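Local coordinates for protein MNT antitoxin (Aphanizomenon flos-aquae 2012/KM1/D3, PDB 7AE2) that neutralizes its cognate toxin HepT as a type VII antitoxin, successively transferring two AMP units from ATP onto a toxin tyrosine, at residues 29-34 with 46-51. Residues are numbered along the deposited sequence; the frame is centred on the assembly and turned at random.
Sequences VLFGSR and DFAVLY
Phe31 CG sits between its backbone N and carbonyl carbon (chi1 64°), which swings the ring across strand 46-51 and brings one of its faces against Asp46 CB. That carbon lies 3.7 Å from the centroid of the Phe31 ring and 16° off the normal, a CH-pi contact. The same ring turns its edge to Ala48 N, and its CE1 lies 3.7 Å from Ala48 CB. The strands run antiparallel: Ala48 N donates to Val29 O (2.7 Å, 168° at the hydrogen) and Val29 N to Ala48 O (2.9 Å), making Val29 and Ala48 a hydrogen-bonded pair, and Phe31 N donates to Asp46 O (3.0 Å). On the face of the sheet that carries Leu30 and Phe47, Leu30 CD1 approaches Phe47 CE1 at 3.7 Å. Beyond Phe31 the chain enters the GSX(10)DXD motif, where water 1 accepts from Asp46 N and lies 2.9 Å from Phe31 O. Water 2 donates to Asp46 OD2 (3.1 Å) and accepts weakly from Ser33 N, bridging loop and carboxylate. Asp46, with Asp44, probably binds both magnesium ions, and Asp86 one of them; Asp46 is probably catalytic. The contact thus sets the Gly32-Ser33 turn beside a carboxylate cluster suited to metal-dependent nucleotidyl transfer, as in the polymerase beta-like nucleotidyltransferase fold.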
ATOM      1  N   VAL B  29       5.500  -6.309  22.529  1.00 50.35           N
ATOM      2  CA  VAL B  29       4.170  -6.020  23.054  1.00 51.38           C
ATOM      3  C   VAL B  29       3.166  -6.060  21.908  1.00 51.25           C
ATOM      4  O   VAL B  29       3.406  -5.481  20.843  1.00 53.05           O
ATOM      5  CB  VAL B  29       4.124  -4.655  23.765  1.00 52.93           C
ATOM      6  CG1 VAL B  29       2.745  -4.410  24.354  1.00 53.80           C
ATOM      7  CG2 VAL B  29       5.193  -4.576  24.845  1.00 52.82           C
ATOM      8  N   LEU B  30       2.047  -6.741  22.131  1.00 52.27           N
ATOM      9  CA  LEU B  30       0.941  -6.766  21.184  1.00 54.38           C
ATOM     10  C   LEU B  30      -0.101  -5.740  21.605  1.00 55.56           C
ATOM     11  O   LEU B  30      -0.502  -5.697  22.772  1.00 56.97           O
ATOM     12  CB  LEU B  30       0.308  -8.157  21.109  1.00 53.68           C
ATOM     13  CG  LEU B  30      -0.926  -8.284  20.211  1.00 59.46           C
ATOM     14  CD1 LEU B  30      -0.544  -8.291  18.734  1.00 59.04           C
ATOM     15  CD2 LEU B  30      -1.738  -9.521  20.569  1.00 61.18           C
ATOM     16  N   PHE B  31      -0.531  -4.915  20.653  1.00 59.01           N
ATOM     17  CA  PHE B  31      -1.559  -3.913  20.895  1.00 64.11           C
ATOM     18  C   PHE B  31      -2.475  -3.857  19.680  1.00 68.64           C
ATOM     19  O   PHE B  31      -2.278  -4.569  18.690  1.00 68.56           O
ATOM     20  CB  PHE B  31      -0.945  -2.541  21.203  1.00 66.39           C
ATOM     21  CG  PHE B  31      -0.155  -1.954  20.064  1.00 69.53           C
ATOM     22  CD1 PHE B  31       1.171  -2.304  19.867  1.00 66.32           C
ATOM     23  CD2 PHE B  31      -0.737  -1.040  19.201  1.00 72.28           C
ATOM     24  CE1 PHE B  31       1.899  -1.760  18.821  1.00 63.11           C
ATOM     25  CE2 PHE B  31      -0.015  -0.492  18.156  1.00 69.60           C
ATOM     26  CZ  PHE B  31       1.305  -0.852  17.966  1.00 64.10           C
ATOM     27  N   GLY B  32      -3.488  -3.003  19.764  1.00 73.97           N
ATOM     28  CA  GLY B  32      -4.446  -2.873  18.687  1.00 76.87           C
ATOM     29  C   GLY B  32      -5.642  -3.790  18.836  1.00 80.59           C
ATOM     30  O   GLY B  32      -6.054  -4.114  19.953  1.00 83.34           O
ATOM     31  N   SER B  33      -6.195  -4.226  17.704  1.00 81.84           N
ATOM     32  CA  SER B  33      -7.418  -5.018  17.727  1.00 83.35           C
ATOM     33  C   SER B  33      -7.156  -6.429  18.246  1.00 82.20           C
ATOM     34  O   SER B  33      -7.967  -6.988  18.995  1.00 84.05           O
ATOM     35  CB  SER B  33      -8.033  -5.060  16.329  1.00 83.62           C
ATOM     36  N   ARG B  34      -6.025  -7.022  17.849  1.00 77.73           N
ATOM     37  CA  ARG B  34      -5.724  -8.406  18.207  1.00 77.18           C
ATOM     38  C   ARG B  34      -5.663  -8.600  19.718  1.00 78.54           C
ATOM     39  O   ARG B  34      -6.060  -9.651  20.235  1.00 79.99           O
ATOM     40  CB  ARG B  34      -4.400  -8.837  17.565  1.00 75.32           C
ATOM     41  CG  ARG B  34      -4.404  -8.871  16.043  1.00 73.81           C
ATOM     42  CD  ARG B  34      -5.294  -9.980  15.495  1.00 74.96           C
ATOM     43  NE  ARG B  34      -5.208 -10.073  14.038  1.00 75.89           N
ATOM     44  CZ  ARG B  34      -5.855 -10.970  13.300  1.00 79.68           C
ATOM     45  NH1 ARG B  34      -6.646 -11.865  13.875  1.00 81.97           N
ATOM     46  NH2 ARG B  34      -5.711 -10.973  11.981  1.00 82.08           N
ATOM     47  N   ASP B  46      -0.471  -5.754  15.315  1.00 55.24           N
ATOM     48  CA  ASP B  46       0.301  -4.581  15.709  1.00 56.89           C
ATOM     49  C   ASP B  46       1.233  -4.970  16.851  1.00 53.77           C
ATOM     50  O   ASP B  46       0.773  -5.320  17.944  1.00 53.13           O
ATOM     51  CB  ASP B  46      -0.624  -3.434  16.112  1.00 64.32           C
ATOM     52  CG  ASP B  46      -1.488  -2.945  14.960  1.00 68.17           C
ATOM     53  OD1 ASP B  46      -0.959  -2.778  13.841  1.00 68.36           O
ATOM     54  OD2 ASP B  46      -2.700  -2.729  15.176  1.00 72.65           O
ATOM     55  N   PHE B  47       2.539  -4.911  16.599  1.00 50.64           N
ATOM     56  CA  PHE B  47       3.550  -5.240  17.594  1.00 49.71           C
ATOM     57  C   PHE B  47       4.402  -4.015  17.890  1.00 52.32           C
ATOM     58  O   PHE B  47       4.737  -3.244  16.985  1.00 53.10           O
ATOM     59  CB  PHE B  47       4.453  -6.389  17.126  1.00 48.98           C
ATOM     60  CG  PHE B  47       3.725  -7.682  16.887  1.00 49.54           C
ATOM     61  CD1 PHE B  47       3.351  -8.487  17.950  1.00 53.55           C
ATOM     62  CD2 PHE B  47       3.431  -8.100  15.601  1.00 50.03           C
ATOM     63  CE1 PHE B  47       2.686  -9.680  17.733  1.00 50.83           C
ATOM     64  CE2 PHE B  47       2.766  -9.291  15.377  1.00 50.97           C
ATOM     65  CZ  PHE B  47       2.393 -10.083  16.445  1.00 51.35           C
ATOM     66  N   ALA B  48       4.753  -3.843  19.161  1.00 51.61           N
ATOM     67  CA  ALA B  48       5.677  -2.807  19.599  1.00 50.52           C
ATOM     68  C   ALA B  48       6.947  -3.469  20.110  1.00 49.28           C
ATOM     69  O   ALA B  48       6.888  -4.351  20.973  1.00 49.40           O
ATOM     70  CB  ALA B  48       5.053  -1.933  20.689  1.00 52.73           C
ATOM     71  N   VAL B  49       8.089  -3.049  19.574  1.00 50.31           N
ATOM     72  CA  VAL B  49       9.369  -3.661  19.896  1.00 55.67           C
ATOM     73  C   VAL B  49      10.249  -2.644  20.606  1.00 57.77           C
ATOM     74  O   VAL B  49      10.190  -1.440  20.338  1.00 57.33           O
ATOM     75  CB  VAL B  49      10.076  -4.207  18.637  1.00 57.67           C
ATOM     76  CG1 VAL B  49       9.325  -5.406  18.085  1.00 57.32           C
ATOM     77  CG2 VAL B  49      10.192  -3.118  17.584  1.00 57.02           C
ATOM     78  N   LEU B  50      11.074  -3.146  21.522  1.00 60.74           N
ATOM     79  CA  LEU B  50      12.043  -2.335  22.253  1.00 64.25           C
ATOM     80  C   LEU B  50      13.405  -2.996  22.101  1.00 65.95           C
ATOM     81  O   LEU B  50      13.619  -4.102  22.606  1.00 67.43           O
ATOM     82  CB  LEU B  50      11.655  -2.200  23.726  1.00 66.45           C
ATOM     83  CG  LEU B  50      12.589  -1.362  24.600  1.00 70.18           C
ATOM     84  CD1 LEU B  50      12.707   0.051  24.050  1.00 69.83           C
ATOM     85  CD2 LEU B  50      12.103  -1.343  26.043  1.00 70.76           C
ATOM     86  N   TYR B  51      14.315  -2.328  21.401  1.00 67.45           N
ATOM     87  CA  TYR B  51      15.633  -2.880  21.128  1.00 70.54           C
ATOM     88  C   TYR B  51      16.611  -2.530  22.239  1.00 76.73           C
ATOM     89  O   TYR B  51      16.501  -1.485  22.887  1.00 80.24           O
ATOM     90  CB  TYR B  51      16.189  -2.354  19.802  1.00 71.75           C
ATOM     91  CG  TYR B  51      15.283  -2.529  18.607  1.00 72.64           C
ATOM     92  CD1 TYR B  51      14.438  -3.624  18.502  1.00 71.09           C
ATOM     93  CD2 TYR B  51      15.278  -1.594  17.581  1.00 74.01           C
ATOM     94  CE1 TYR B  51      13.612  -3.781  17.408  1.00 69.26           C
ATOM     95  CE2 TYR B  51      14.456  -1.742  16.482  1.00 73.32           C
ATOM     96  CZ  TYR B  51      13.624  -2.837  16.401  1.00 71.28           C
ATOM     97  OH  TYR B  51      12.805  -2.982  15.306  1.00 71.74           O
TER
HETATM   98  O   HOH W   1      -3.336  -5.726  16.218  1.00 72.14           O
HETATM   99  O   HOH W   2      -5.480  -1.534  15.801  1.00 77.78           O